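Local coordinates for protein AimR transcriptional regulator (Bacillus phage phi3T, PDB 5ZVV) that activates transcription of the phage aimX locus as a homodimer, which the arbitrium peptide converts to an inactive monomer, thereby deciding between lysis and lysogeny, at residues Y85-Q90 / L119-N124; L70-N75 / R80-Y85; D315-R320 / G328-Y333. All coordinates share one frame; numbering follows the deposited sequence.

Contact 1 of 3, residues Y85-Q90 / L119-N124; sequences YSDINQ and LHRKLN
Asp-87 reaches out from helix 77-88 to meet His-120 on helix 108-124, the two side chains approaching from opposite directions. Its CB points at the other helix, and the first torsion, with CG anti to the backbone N (chi1 -176°), carries the carboxylate toward helix 108-124. CG arrives in the plane of the imidazole, at the ring edge, 3.6 Å from NE2 of His-120. OD2 accepts a weak hydrogen bond from NE2 of His-120 at 2.9 Å; the angle at the hydrogen is only 127°, and the carboxylate is turned 74° out of the ring plane. The same OD2 forms a salt bridge with Arg-192, its stronger partner. OD1 stays near the ring and also lies against the aliphatic part of Arg-121, 3.6 Å from CD, whereas the guanidinium of that arginine is drawn to Asp-96 by a salt bridge through NE. Bends at chi2 and chi3 fold the Arg-121 chain, and its NH1 makes a weak bond to Asn-124 OD1, which also sits over one face of the His-120 ring. A buried carboxylate is thus set among positive or potentially positive groups, which would probably favour its charged form. The contact bridges helices 77-88 and 108-124, with helix 92-103 touching Asp-87 and Arg-121 through Thr-95, and helix 184-203 supplying Arg-192.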
loop_
_atom_site.group_PDB
_atom_site.type_symbol
_atom_site.label_atom_id
_atom_site.label_comp_id
_atom_site.label_asym_id
_atom_site.label_seq_id
_atom_site.Cartn_x
_atom_site.Cartn_y
_atom_site.Cartn_z
ATOM N N TYR A 85 -1.546 29.192 -2.029
ATOM C CA TYR A 85 -2.941 29.615 -1.959
ATOM C C TYR A 85 -3.685 29.275 -3.246
ATOM O O TYR A 85 -4.841 28.837 -3.209
ATOM C CB TYR A 85 -3.022 31.116 -1.669
ATOM C CG TYR A 85 -4.392 31.584 -1.233
ATOM C CD1 TYR A 85 -4.888 31.264 0.025
ATOM C CD2 TYR A 85 -5.183 32.356 -2.073
ATOM C CE1 TYR A 85 -6.137 31.693 0.430
ATOM C CE2 TYR A 85 -6.433 32.790 -1.677
ATOM C CZ TYR A 85 -6.905 32.457 -0.426
ATOM O OH TYR A 85 -8.150 32.888 -0.029
ATOM N N SER A 86 -3.033 29.460 -4.394
ATOM C CA SER A 86 -3.677 29.137 -5.662
ATOM C C SER A 86 -3.974 27.649 -5.761
ATOM O O SER A 86 -5.070 27.253 -6.172
ATOM C CB SER A 86 -2.798 29.591 -6.828
ATOM O OG SER A 86 -3.456 29.400 -8.068
ATOM N N ASP A 87 -3.018 26.804 -5.363
ATOM C CA ASP A 87 -3.216 25.369 -5.533
ATOM C C ASP A 87 -4.223 24.813 -4.532
ATOM O O ASP A 87 -4.988 23.900 -4.866
ATOM C CB ASP A 87 -1.889 24.628 -5.415
ATOM C CG ASP A 87 -2.036 23.149 -5.694
ATOM O OD1 ASP A 87 -2.175 22.782 -6.879
ATOM O OD2 ASP A 87 -2.037 22.357 -4.727
ATOM N N ILE A 88 -4.238 25.334 -3.302
ATOM C CA ILE A 88 -5.194 24.810 -2.329
ATOM C C ILE A 88 -6.620 25.185 -2.722
ATOM O O ILE A 88 -7.570 24.462 -2.399
ATOM C CB ILE A 88 -4.849 25.284 -0.903
ATOM C CG1 ILE A 88 -5.529 24.384 0.131
ATOM C CG2 ILE A 88 -5.260 26.734 -0.692
ATOM C CD1 ILE A 88 -5.182 24.717 1.567
ATOM N N ASN A 89 -6.797 26.302 -3.427
ATOM C CA ASN A 89 -8.100 26.678 -3.960
ATOM C C ASN A 89 -8.441 25.956 -5.257
ATOM O O ASN A 89 -9.565 26.108 -5.746
ATOM C CB ASN A 89 -8.159 28.190 -4.199
ATOM C CG ASN A 89 -8.406 28.978 -2.928
ATOM O OD1 ASN A 89 -9.533 29.047 -2.434
ATOM N ND2 ASN A 89 -7.356 29.597 -2.402
ATOM N N GLN A 90 -7.502 25.186 -5.815
ATOM C CA GLN A 90 -7.678 24.482 -7.088
ATOM C C GLN A 90 -7.890 25.462 -8.242
ATOM O O GLN A 90 -8.673 25.210 -9.160
ATOM C CB GLN A 90 -8.817 23.461 -7.015
ATOM C CG GLN A 90 -8.516 22.270 -6.115
ATOM C CD GLN A 90 -9.698 21.329 -5.967
ATOM O OE1 GLN A 90 -10.771 21.570 -6.520
ATOM N NE2 GLN A 90 -9.506 20.252 -5.213
ATOM N N LEU A 119 5.858 19.082 -9.901
ATOM C CA LEU A 119 5.679 17.647 -9.697
ATOM C C LEU A 119 4.296 17.339 -9.138
ATOM O O LEU A 119 3.637 16.390 -9.578
ATOM C CB LEU A 119 6.759 17.104 -8.761
ATOM C CG LEU A 119 8.205 17.120 -9.259
ATOM C CD1 LEU A 119 9.127 16.553 -8.197
ATOM C CD2 LEU A 119 8.333 16.337 -10.552
ATOM N N HIS A 120 3.851 18.132 -8.159
ATOM C CA HIS A 120 2.516 17.978 -7.588
ATOM C C HIS A 120 1.445 18.017 -8.673
ATOM O O HIS A 120 0.542 17.170 -8.715
ATOM C CB HIS A 120 2.290 19.082 -6.550
ATOM C CG HIS A 120 0.899 19.142 -6.004
ATOM N ND1 HIS A 120 0.251 18.041 -5.489
ATOM C CD2 HIS A 120 0.042 20.182 -5.865
ATOM C CE1 HIS A 120 -0.951 18.395 -5.071
ATOM N NE2 HIS A 120 -1.103 19.688 -5.286
ATOM N N ARG A 121 1.551 18.993 -9.576
ATOM C CA ARG A 121 0.558 19.158 -10.631
ATOM C C ARG A 121 0.643 18.036 -11.657
ATOM O O ARG A 121 -0.388 17.577 -12.167
ATOM C CB ARG A 121 0.737 20.520 -11.297
ATOM C CG ARG A 121 0.324 21.674 -10.403
ATOM C CD ARG A 121 -1.178 21.666 -10.204
ATOM N NE ARG A 121 -1.870 21.987 -11.448
ATOM C CZ ARG A 121 -3.048 21.487 -11.804
ATOM N NH1 ARG A 121 -3.674 20.625 -11.016
ATOM N NH2 ARG A 121 -3.593 21.841 -12.959
ATOM N N LYS A 122 1.857 17.585 -11.978
ATOM C CA LYS A 122 1.993 16.445 -12.878
ATOM C C LYS A 122 1.392 15.185 -12.271
ATOM O O LYS A 122 0.866 14.333 -12.997
ATOM C CB LYS A 122 3.462 16.224 -13.233
ATOM C CG LYS A 122 4.041 17.295 -14.143
ATOM C CD LYS A 122 5.513 17.044 -14.423
ATOM C CE LYS A 122 6.094 18.129 -15.311
ATOM N NZ LYS A 122 7.556 17.946 -15.523
ATOM N N LEU A 123 1.452 15.052 -10.943
ATOM C CA LEU A 123 0.775 13.940 -10.285
ATOM C C LEU A 123 -0.737 14.107 -10.345
ATOM O O LEU A 123 -1.466 13.129 -10.545
ATOM C CB LEU A 123 1.245 13.816 -8.835
ATOM C CG LEU A 123 2.620 13.192 -8.597
ATOM C CD1 LEU A 123 3.035 13.365 -7.144
ATOM C CD2 LEU A 123 2.615 11.722 -8.977
ATOM N N ASN A 124 -1.227 15.341 -10.171
ATOM C CA ASN A 124 -2.663 15.586 -10.279
ATOM C C ASN A 124 -3.197 15.167 -11.644
ATOM O O ASN A 124 -4.271 14.562 -11.740
ATOM C CB ASN A 124 -2.973 17.063 -10.025
ATOM C CG ASN A 124 -2.602 17.512 -8.623
ATOM O OD1 ASN A 124 -2.454 18.708 -8.367
ATOM N ND2 ASN A 124 -2.446 16.557 -7.709
#

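Contact 2 of 3, residues L70-N75 / R80-Y85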
loop_
_atom_site.group_PDB
_atom_site.type_symbol
_atom_site.label_atom_id
_atom_site.label_comp_id
_atom_site.label_asym_id
_atom_site.label_seq_id
_atom_site.Cartn_x
_atom_site.Cartn_y
_atom_site.Cartn_z
ATOM N N LEU A 70 -0.021 37.388 -10.320
ATOM C CA LEU A 70 0.893 37.419 -11.454
ATOM C C LEU A 70 1.778 38.657 -11.466
ATOM O O LEU A 70 2.709 38.720 -12.273
ATOM C CB LEU A 70 0.109 37.325 -12.764
ATOM C CG LEU A 70 -0.645 36.011 -12.980
ATOM C CD1 LEU A 70 -1.390 36.033 -14.306
ATOM C CD2 LEU A 70 0.306 34.822 -12.909
ATOM N N GLU A 71 1.519 39.631 -10.592
ATOM C CA GLU A 71 2.357 40.815 -10.479
ATOM C C GLU A 71 3.386 40.719 -9.362
ATOM O O GLU A 71 4.250 41.596 -9.267
ATOM C CB GLU A 71 1.489 42.062 -10.266
ATOM C CG GLU A 71 0.554 42.372 -11.429
ATOM C CD GLU A 71 1.292 42.566 -12.744
ATOM O OE1 GLU A 71 2.412 43.119 -12.729
ATOM O OE2 GLU A 71 0.752 42.160 -13.795
ATOM N N LEU A 72 3.320 39.688 -8.523
ATOM C CA LEU A 72 4.288 39.523 -7.449
ATOM C C LEU A 72 5.678 39.236 -8.012
ATOM O O LEU A 72 5.839 38.752 -9.136
ATOM C CB LEU A 72 3.866 38.388 -6.513
ATOM C CG LEU A 72 2.558 38.564 -5.740
ATOM C CD1 LEU A 72 2.171 37.261 -5.064
ATOM C CD2 LEU A 72 2.678 39.686 -4.717
ATOM N N ASP A 73 6.689 39.549 -7.212
ATOM C CA ASP A 73 8.069 39.258 -7.584
ATOM C C ASP A 73 8.303 37.756 -7.505
ATOM O O ASP A 73 8.245 37.188 -6.406
ATOM C CB ASP A 73 9.035 40.003 -6.663
ATOM C CG ASP A 73 10.475 39.977 -7.166
ATOM O OD1 ASP A 73 10.871 39.006 -7.840
ATOM O OD2 ASP A 73 11.219 40.941 -6.873
ATOM N N PRO A 74 8.580 37.077 -8.620
ATOM C CA PRO A 74 8.722 35.614 -8.568
ATOM C C PRO A 74 9.860 35.144 -7.682
ATOM O O PRO A 74 9.876 33.969 -7.298
ATOM C CB PRO A 74 8.965 35.229 -10.035
ATOM C CG PRO A 74 8.497 36.410 -10.837
ATOM C CD PRO A 74 8.771 37.604 -9.982
ATOM N N ASN A 75 10.803 36.019 -7.342
ATOM C CA ASN A 75 11.991 35.640 -6.591
ATOM C C ASN A 75 11.791 35.668 -5.080
ATOM O O ASN A 75 12.727 35.331 -4.349
ATOM C CB ASN A 75 13.160 36.562 -6.955
ATOM C CG ASN A 75 13.512 36.514 -8.431
ATOM O OD1 ASN A 75 13.695 35.442 -9.003
ATOM N ND2 ASN A 75 13.610 37.683 -9.052
ATOM N N ARG A 80 5.723 32.442 -3.580
ATOM C CA ARG A 80 5.586 31.076 -3.079
ATOM C C ARG A 80 4.280 30.905 -2.310
ATOM O O ARG A 80 3.517 29.951 -2.544
ATOM C CB ARG A 80 6.791 30.736 -2.202
ATOM C CG ARG A 80 8.114 31.162 -2.815
ATOM C CD ARG A 80 9.318 30.742 -1.981
ATOM N NE ARG A 80 10.525 31.417 -2.448
ATOM C CZ ARG A 80 11.175 32.352 -1.768
ATOM N NH1 ARG A 80 10.756 32.713 -0.565
ATOM N NH2 ARG A 80 12.257 32.918 -2.284
ATOM N N GLN A 81 4.004 31.830 -1.385
ATOM C CA GLN A 81 2.699 31.851 -0.735
ATOM C C GLN A 81 1.581 31.845 -1.767
ATOM O O GLN A 81 0.577 31.138 -1.607
ATOM C CB GLN A 81 2.581 33.078 0.172
ATOM C CG GLN A 81 3.536 33.077 1.348
ATOM C CD GLN A 81 3.422 34.329 2.197
ATOM O OE1 GLN A 81 3.287 35.435 1.677
ATOM N NE2 GLN A 81 3.472 34.158 3.512
ATOM N N SER A 82 1.751 32.607 -2.850
ATOM C CA SER A 82 0.708 32.689 -3.866
ATOM C C SER A 82 0.497 31.347 -4.554
ATOM O O SER A 82 -0.640 30.984 -4.872
ATOM C CB SER A 82 1.047 33.770 -4.893
ATOM O OG SER A 82 1.879 33.264 -5.920
ATOM N N VAL A 83 1.573 30.587 -4.788
ATOM C CA VAL A 83 1.383 29.293 -5.438
ATOM C C VAL A 83 0.658 28.333 -4.503
ATOM O O VAL A 83 -0.190 27.542 -4.945
ATOM C CB VAL A 83 2.719 28.709 -5.948
ATOM C CG1 VAL A 83 3.474 27.953 -4.862
ATOM C CG2 VAL A 83 2.466 27.797 -7.143
ATOM N N GLU A 84 0.937 28.411 -3.195
ATOM C CA GLU A 84 0.232 27.528 -2.268
ATOM C C GLU A 84 -1.245 27.898 -2.161
ATOM O O GLU A 84 -2.120 27.020 -2.190
ATOM C CB GLU A 84 0.893 27.548 -0.888
ATOM C CG GLU A 84 0.017 26.982 0.240
ATOM C CD GLU A 84 -0.424 25.536 0.018
ATOM O OE1 GLU A 84 0.125 24.849 -0.871
ATOM O OE2 GLU A 84 -1.330 25.078 0.746
ATOM N N TYR A 85 -1.546 29.192 -2.029
ATOM C CA TYR A 85 -2.941 29.615 -1.959
ATOM C C TYR A 85 -3.685 29.275 -3.246
ATOM O O TYR A 85 -4.841 28.837 -3.209
ATOM C CB TYR A 85 -3.022 31.116 -1.669
ATOM C CG TYR A 85 -4.392 31.584 -1.233
ATOM C CD1 TYR A 85 -4.888 31.264 0.025
ATOM C CD2 TYR A 85 -5.183 32.356 -2.073
ATOM C CE1 TYR A 85 -6.137 31.693 0.430
ATOM C CE2 TYR A 85 -6.433 32.790 -1.677
ATOM C CZ TYR A 85 -6.905 32.457 -0.426
ATOM O OH TYR A 85 -8.150 32.888 -0.029
#
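Leu-72 and Ser-82 make the close-packed end of this contact, where the loop leaving helix 61-69 folds back against helix 77-88. The CD1 methyl of Leu-72 rests on CB of Ser-82 at 3.7 Å, while the hydroxyl stands a little farther off. With chi1 at 86°, Ser-82 places OG between its backbone N and carbonyl carbon, and the hydroxyl bonds back to the carbonyl of Ala-79, one turn earlier in its own helix. Both residues are buried, and Leu-46 touches each of them. The other end is looser and partly exposed. Here Arg-80 stretches its extended chain past the loop, and NH2 comes within 3.2 Å of Asn-75 O, an oblique approach whose angle is too poor for a hydrogen bond; NE and NH2 have their hydrogen bonds to other groups. Within the loop, Asp-73 OD1 accepts from the backbone N of Asn-75 at 3.0 Å, the amide meeting it from above the carboxylate plane. Outside it, Lys-106 gives its backbone N to Asn-75 OD1. The Asp-73 bond defines an Asx turn just ahead of helix 77-88, between two consecutive helices joined by a short loop, an arrangement consistent with the TPR clan to which the family belongs.

Contact 3 of 3, residues D315-R320 / G328-Y333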
loop_
_atom_site.group_PDB
_atom_site.type_symbol
_atom_site.label_atom_id
_atom_site.label_comp_id
_atom_site.label_asym_id
_atom_site.label_seq_id
_atom_site.Cartn_x
_atom_site.Cartn_y
_atom_site.Cartn_z
ATOM N N ASP A 315 -28.852 -0.681 -16.514
ATOM C CA ASP A 315 -28.412 -1.354 -17.733
ATOM C C ASP A 315 -27.401 -0.508 -18.489
ATOM O O ASP A 315 -26.411 -1.031 -19.015
ATOM C CB ASP A 315 -29.609 -1.672 -18.631
ATOM C CG ASP A 315 -30.474 -2.789 -18.086
ATOM O OD1 ASP A 315 -30.090 -3.410 -17.073
ATOM O OD2 ASP A 315 -31.549 -3.039 -18.671
ATOM N N GLU A 316 -27.637 0.806 -18.565
ATOM C CA GLU A 316 -26.641 1.690 -19.163
ATOM C C GLU A 316 -25.351 1.694 -18.352
ATOM O O GLU A 316 -24.259 1.797 -18.922
ATOM C CB GLU A 316 -27.201 3.109 -19.288
ATOM C CG GLU A 316 -26.492 3.986 -20.321
ATOM C CD GLU A 316 -25.194 4.592 -19.813
ATOM O OE1 GLU A 316 -25.046 4.750 -18.582
ATOM O OE2 GLU A 316 -24.318 4.911 -20.647
ATOM N N LEU A 317 -25.456 1.573 -17.026
ATOM C CA LEU A 317 -24.266 1.610 -16.181
ATOM C C LEU A 317 -23.426 0.346 -16.314
ATOM O O LEU A 317 -22.205 0.400 -16.136
ATOM C CB LEU A 317 -24.666 1.826 -14.720
ATOM C CG LEU A 317 -25.126 3.239 -14.360
ATOM C CD1 LEU A 317 -25.699 3.289 -12.953
ATOM C CD2 LEU A 317 -23.970 4.217 -14.508
ATOM N N SER A 318 -24.056 -0.794 -16.618
ATOM C CA SER A 318 -23.307 -2.043 -16.723
ATOM C C SER A 318 -22.262 -1.988 -17.832
ATOM O O SER A 318 -21.242 -2.681 -17.755
ATOM C CB SER A 318 -24.261 -3.212 -16.961
ATOM O OG SER A 318 -24.765 -3.188 -18.284
ATOM N N SER A 319 -22.496 -1.182 -18.867
ATOM C CA SER A 319 -21.520 -1.001 -19.934
ATOM C C SER A 319 -20.513 0.101 -19.635
ATOM O O SER A 319 -19.513 0.213 -20.352
ATOM C CB SER A 319 -22.230 -0.700 -21.260
ATOM O OG SER A 319 -22.952 0.517 -21.190
ATOM N N ARG A 320 -20.750 0.911 -18.606
ATOM C CA ARG A 320 -19.805 1.944 -18.212
ATOM C C ARG A 320 -18.682 1.343 -17.373
ATOM O O ARG A 320 -18.784 0.228 -16.849
ATOM C CB ARG A 320 -20.506 3.052 -17.421
ATOM C CG ARG A 320 -21.685 3.686 -18.140
ATOM C CD ARG A 320 -21.232 4.632 -19.239
ATOM N NE ARG A 320 -20.471 5.764 -18.716
ATOM C CZ ARG A 320 -21.018 6.878 -18.240
ATOM N NH1 ARG A 320 -22.336 7.014 -18.212
ATOM N NH2 ARG A 320 -20.244 7.856 -17.787
ATOM N N GLY A 328 -20.067 -1.589 -5.720
ATOM C CA GLY A 328 -20.749 -1.893 -4.473
ATOM C C GLY A 328 -22.100 -1.214 -4.389
ATOM O O GLY A 328 -23.121 -1.853 -4.096
ATOM N N PHE A 329 -22.133 0.093 -4.671
ATOM C CA PHE A 329 -23.426 0.774 -4.744
ATOM C C PHE A 329 -24.318 0.162 -5.821
ATOM O O PHE A 329 -25.513 -0.069 -5.593
ATOM C CB PHE A 329 -23.227 2.267 -5.000
ATOM C CG PHE A 329 -22.651 3.008 -3.832
ATOM C CD1 PHE A 329 -23.458 3.380 -2.769
ATOM C CD2 PHE A 329 -21.306 3.334 -3.795
ATOM C CE1 PHE A 329 -22.932 4.062 -1.690
ATOM C CE2 PHE A 329 -20.773 4.015 -2.714
ATOM C CZ PHE A 329 -21.587 4.380 -1.662
ATOM N N TYR A 330 -23.741 -0.127 -6.990
ATOM C CA TYR A 330 -24.507 -0.631 -8.128
ATOM C C TYR A 330 -25.242 -1.917 -7.774
ATOM O O TYR A 330 -26.458 -2.031 -7.981
ATOM C CB TYR A 330 -23.566 -0.847 -9.316
ATOM C CG TYR A 330 -24.174 -1.551 -10.512
ATOM C CD1 TYR A 330 -24.865 -0.842 -11.487
ATOM C CD2 TYR A 330 -24.030 -2.922 -10.680
ATOM C CE1 TYR A 330 -25.412 -1.482 -12.584
ATOM C CE2 TYR A 330 -24.574 -3.572 -11.772
ATOM C CZ TYR A 330 -25.264 -2.849 -12.722
ATOM O OH TYR A 330 -25.804 -3.498 -13.809
ATOM N N TYR A 331 -24.521 -2.899 -7.231
ATOM C CA TYR A 331 -25.173 -4.138 -6.836
ATOM C C TYR A 331 -26.070 -3.957 -5.618
ATOM O O TYR A 331 -26.994 -4.757 -5.427
ATOM C CB TYR A 331 -24.129 -5.219 -6.554
ATOM C CG TYR A 331 -23.322 -5.624 -7.767
ATOM C CD1 TYR A 331 -23.777 -6.616 -8.628
ATOM C CD2 TYR A 331 -22.108 -5.015 -8.050
ATOM C CE1 TYR A 331 -23.042 -6.989 -9.737
ATOM C CE2 TYR A 331 -21.366 -5.381 -9.159
ATOM C CZ TYR A 331 -21.838 -6.368 -9.998
ATOM O OH TYR A 331 -21.104 -6.739 -11.102
ATOM N N TYR A 332 -25.841 -2.924 -4.799
ATOM C CA TYR A 332 -26.810 -2.621 -3.750
ATOM C C TYR A 332 -28.156 -2.220 -4.349
ATOM O O TYR A 332 -29.211 -2.687 -3.903
ATOM C CB TYR A 332 -26.281 -1.523 -2.825
ATOM C CG TYR A 332 -27.301 -1.056 -1.809
ATOM C CD1 TYR A 332 -27.743 -1.903 -0.800
ATOM C CD2 TYR A 332 -27.826 0.229 -1.860
ATOM C CE1 TYR A 332 -28.677 -1.484 0.127
ATOM C CE2 TYR A 332 -28.761 0.657 -0.933
ATOM C CZ TYR A 332 -29.182 -0.204 0.056
ATOM O OH TYR A 332 -30.111 0.216 0.980
ATOM N N TYR A 333 -28.139 -1.362 -5.373
ATOM C CA TYR A 333 -29.390 -0.953 -6.012
ATOM C C TYR A 333 -30.031 -2.108 -6.774
ATOM O O TYR A 333 -31.257 -2.293 -6.724
ATOM C CB TYR A 333 -29.136 0.230 -6.943
ATOM C CG TYR A 333 -28.484 1.403 -6.252
ATOM C CD1 TYR A 333 -28.943 1.849 -5.019
ATOM C CD2 TYR A 333 -27.399 2.054 -6.822
ATOM C CE1 TYR A 333 -28.347 2.917 -4.380
ATOM C CE2 TYR A 333 -26.796 3.124 -6.191
ATOM C CZ TYR A 333 -27.275 3.550 -4.969
ATOM O OH TYR A 333 -26.676 4.612 -4.340
#
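Tyr-330 lays the CD1-CE1 side of its ring alongside Leu-317 and carries its hydroxyl on to Ser-318. The nearest ring atom to the leucine is CE1, 4.0 Å from Leu-317 CB, and the approach is oblique to the ring. At the far end, Tyr-330 OH lies 3.5 Å from Ser-318 CB, so the aliphatic carbon of the serine, not its hydroxyl, faces the phenol. The tyrosine CB is directed at the opposite helix, and a chi1 of 172°, which sets CG anti to the backbone N, sends the ring along that course toward residues 317 and 318 of helix 307-318. Ser-318 turns its own OG back to the carbonyl of Asp-315, a hydrogen bond of 2.8 Å in which the donor is tilted 25° from the carbonyl plane. The Tyr-330 hydroxyl has a weak hydrogen bond to the backbone carbonyl of Leu-314, just before segment 315-320. Within its own helix, CD2 of Tyr-330 stands over the centre of the Tyr-331 ring. Gln-322, in the loop joining the two helices, touches both Leu-317 and Tyr-330. Helices 307-318 and 324-338 form a consecutive antiparallel pair, consistent with the family's TPR clan. Between these two segments the contact is therefore mainly apolar, resting on one aromatic side chain, while the serine hydroxyl is spent on its own helix turn.

The segments of contacts 1 and 2 overlap at Tyr-85 and draw on successive turns of helix 77-88, their centres about 14 Å apart. Contact 3 belongs to another helix pair much farther along the chain; its nearest atoms are about 18 Å from contact 1 and 29 Å from contact 2, and it lies across the chain's centre from the latter. Chemistry changes with place. Contact 1, closest to the chain's centre, buries charged groups in a polar network joining helices separated by one other helix. Contacts 2 and 3 lie farther out, each local in sequence: contact 2, partly exposed, is part carbon packing and part a polar approach without a hydrogen bond; contact 3 is mainly carbon, a buried tyrosine beside an exposed serine.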